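Local coordinates for decapping and exoribonuclease protein 1 (Kluyveromyces lactis, PDB 4GPS) that removes the NAD cap from the 5' end of RNAs, releasing the whole NAD moiety, and also acts as a decapping enzyme and 5'-3' exoribonuclease, at residues C86-V89 / H90-S93. Residues are numbered along the deposited sequence; the frame is centred on the assembly and turned at random.
Sequences CKEV and HNCS
Glu88 and Asn91, three residues apart on one continuous strand, are hydrogen-bonded through their side chains, although in a regular strand such residues would point to opposite faces; the bond is consistent with the extra residue of a bulge at Val89 and His90. Backbone evidence for the bulge is twofold: Val89 has a psi of -22°, outside the extended range of its neighbours, and both Val89 and His90 form backbone hydrogen bonds with Ile264 of the antiparallel strand 259-268. The bend measures 47° between the axes of 86-89 and 90-93. Glu88 extends over it, with CG anti to the backbone N and the chain straight beyond, which brings its CG to 3.4 Å from His90 O and its carboxylate beside the Asn91 amide. There Asn91 ND2 donates to Glu88 OE1 over 2.9 Å in a nearly straight bond. The acceptor lies almost in the amide plane of Asn91, whereas the donor stands well above the carboxylate plane, the two planes being 63° apart. The other ends are held too: Glu88 OE2 hydrogen-bonds to Ser263 and Tyr291, and Asn91 OD1 to Ser107, which together should restrict the rotation of both flat groups. Replacing Glu88 by an alanine removes the carboxylate, which is likely to leave Asn91 ND2 without this acceptor and Ser263 and Tyr291 without their shared oxygen. At the bend itself, Val89 O sits over one face of the His90 ring, a closeness that follows largely from the peptide linkage. The Glu88 side chain is about 10 Å from that of Glu293, a divalent-metal ligand of this RAI1-like PD-(D/E)XK nuclease, and the local geometry is that of a classic beta bulge in strand 86-95, where Val89 and His90 both face Ile264.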
ATOM      1  N   CYS A  86      -4.059   9.463 -11.320  1.00 49.02           N
ATOM      2  CA  CYS A  86      -3.389   9.469 -10.053  1.00 47.23           C
ATOM      3  C   CYS A  86      -2.148  10.359 -10.059  1.00 47.05           C
ATOM      4  O   CYS A  86      -1.303  10.220 -10.931  1.00 47.26           O
ATOM      5  CB  CYS A  86      -3.009   8.041  -9.700  1.00 46.33           C
ATOM      6  SG  CYS A  86      -2.732   7.888  -7.979  1.00 48.51           S
ATOM      7  N   LYS A  87      -2.011  11.262  -9.085  1.00 43.67           N
ATOM      8  CA  LYS A  87      -0.820  12.110  -9.058  1.00 43.89           C
ATOM      9  C   LYS A  87      -0.324  12.450  -7.663  1.00 42.06           C
ATOM     10  O   LYS A  87      -1.078  12.398  -6.687  1.00 41.70           O
ATOM     11  CB  LYS A  87      -1.069  13.406  -9.852  1.00 42.99           C
ATOM     12  CG  LYS A  87      -2.357  14.131  -9.510  1.00 53.74           C
ATOM     13  CD  LYS A  87      -2.627  15.280 -10.514  1.00 65.27           C
ATOM     14  CE  LYS A  87      -4.071  15.812 -10.471  1.00 66.50           C
ATOM     15  NZ  LYS A  87      -4.463  16.212  -9.087  1.00 67.53           N
ATOM     16  N   GLU A  88       0.962  12.755  -7.556  1.00 42.66           N
ATOM     17  CA  GLU A  88       1.496  13.161  -6.270  1.00 43.06           C
ATOM     18  C   GLU A  88       1.128  14.636  -6.135  1.00 44.76           C
ATOM     19  O   GLU A  88       1.457  15.423  -7.000  1.00 46.18           O
ATOM     20  CB  GLU A  88       3.006  13.040  -6.223  1.00 38.21           C
ATOM     21  CG  GLU A  88       3.521  13.560  -4.875  1.00 41.38           C
ATOM     22  CD  GLU A  88       4.995  13.365  -4.662  1.00 41.82           C
ATOM     23  OE1 GLU A  88       5.781  14.287  -4.931  1.00 50.85           O
ATOM     24  OE2 GLU A  88       5.377  12.278  -4.230  1.00 44.68           O
ATOM     25  N   VAL A  89       0.444  15.014  -5.062  1.00 47.28           N
ATOM     26  CA  VAL A  89       0.060  16.410  -4.882  1.00 44.28           C
ATOM     27  C   VAL A  89       0.938  17.125  -3.835  1.00 44.03           C
ATOM     28  O   VAL A  89       1.029  18.335  -3.843  1.00 45.63           O
ATOM     29  CB  VAL A  89      -1.452  16.532  -4.506  1.00 44.37           C
ATOM     30  CG1 VAL A  89      -2.330  15.953  -5.639  1.00 38.87           C
ATOM     31  CG2 VAL A  89      -1.727  15.796  -3.202  1.00 41.82           C
ATOM     32  N   HIS A  90       1.569  16.381  -2.933  1.00 44.42           N
ATOM     33  CA  HIS A  90       2.470  16.967  -1.924  1.00 41.00           C
ATOM     34  C   HIS A  90       3.391  15.837  -1.476  1.00 42.74           C
ATOM     35  O   HIS A  90       3.109  14.668  -1.738  1.00 41.84           O
ATOM     36  CB  HIS A  90       1.707  17.438  -0.682  1.00 40.16           C
ATOM     37  CG  HIS A  90       0.890  18.670  -0.893  1.00 50.51           C
ATOM     38  ND1 HIS A  90       1.448  19.928  -0.969  1.00 50.83           N
ATOM     39  CD2 HIS A  90      -0.447  18.839  -1.047  1.00 50.23           C
ATOM     40  CE1 HIS A  90       0.491  20.817  -1.158  1.00 50.89           C
ATOM     41  NE2 HIS A  90      -0.668  20.183  -1.209  1.00 54.51           N
ATOM     42  N   ASN A  91       4.494  16.195  -0.832  1.00 39.11           N
ATOM     43  CA  ASN A  91       5.371  15.217  -0.252  1.00 42.47           C
ATOM     44  C   ASN A  91       5.990  15.911   0.941  1.00 45.98           C
ATOM     45  O   ASN A  91       5.917  17.128   1.041  1.00 47.24           O
ATOM     46  CB  ASN A  91       6.427  14.720  -1.236  1.00 41.52           C
ATOM     47  CG  ASN A  91       7.290  15.809  -1.755  1.00 44.46           C
ATOM     48  OD1 ASN A  91       8.044  16.433  -1.009  1.00 45.78           O
ATOM     49  ND2 ASN A  91       7.203  16.049  -3.053  1.00 42.33           N
ATOM     50  N   CYS A  92       6.532  15.147   1.885  1.00 46.16           N
ATOM     51  CA  CYS A  92       7.150  15.765   3.038  1.00 48.20           C
ATOM     52  C   CYS A  92       8.014  14.802   3.801  1.00 48.90           C
ATOM     53  O   CYS A  92       7.764  13.600   3.811  1.00 50.67           O
ATOM     54  CB  CYS A  92       6.109  16.343   3.986  1.00 48.41           C
ATOM     55  SG  CYS A  92       5.052  15.118   4.732  1.00 47.34           S
ATOM     56  N   SER A  93       9.063  15.339   4.407  1.00 47.60           N
ATOM     57  CA  SER A  93       9.938  14.526   5.215  1.00 50.54           C
ATOM     58  C   SER A  93       9.658  14.937   6.658  1.00 52.79           C
ATOM     59  O   SER A  93       9.457  16.115   6.981  1.00 50.13           O
ATOM     60  CB  SER A  93      11.407  14.720   4.826  1.00 45.85           C
ATOM     61  OG  SER A  93      11.703  16.070   4.599  1.00 61.22           O
TER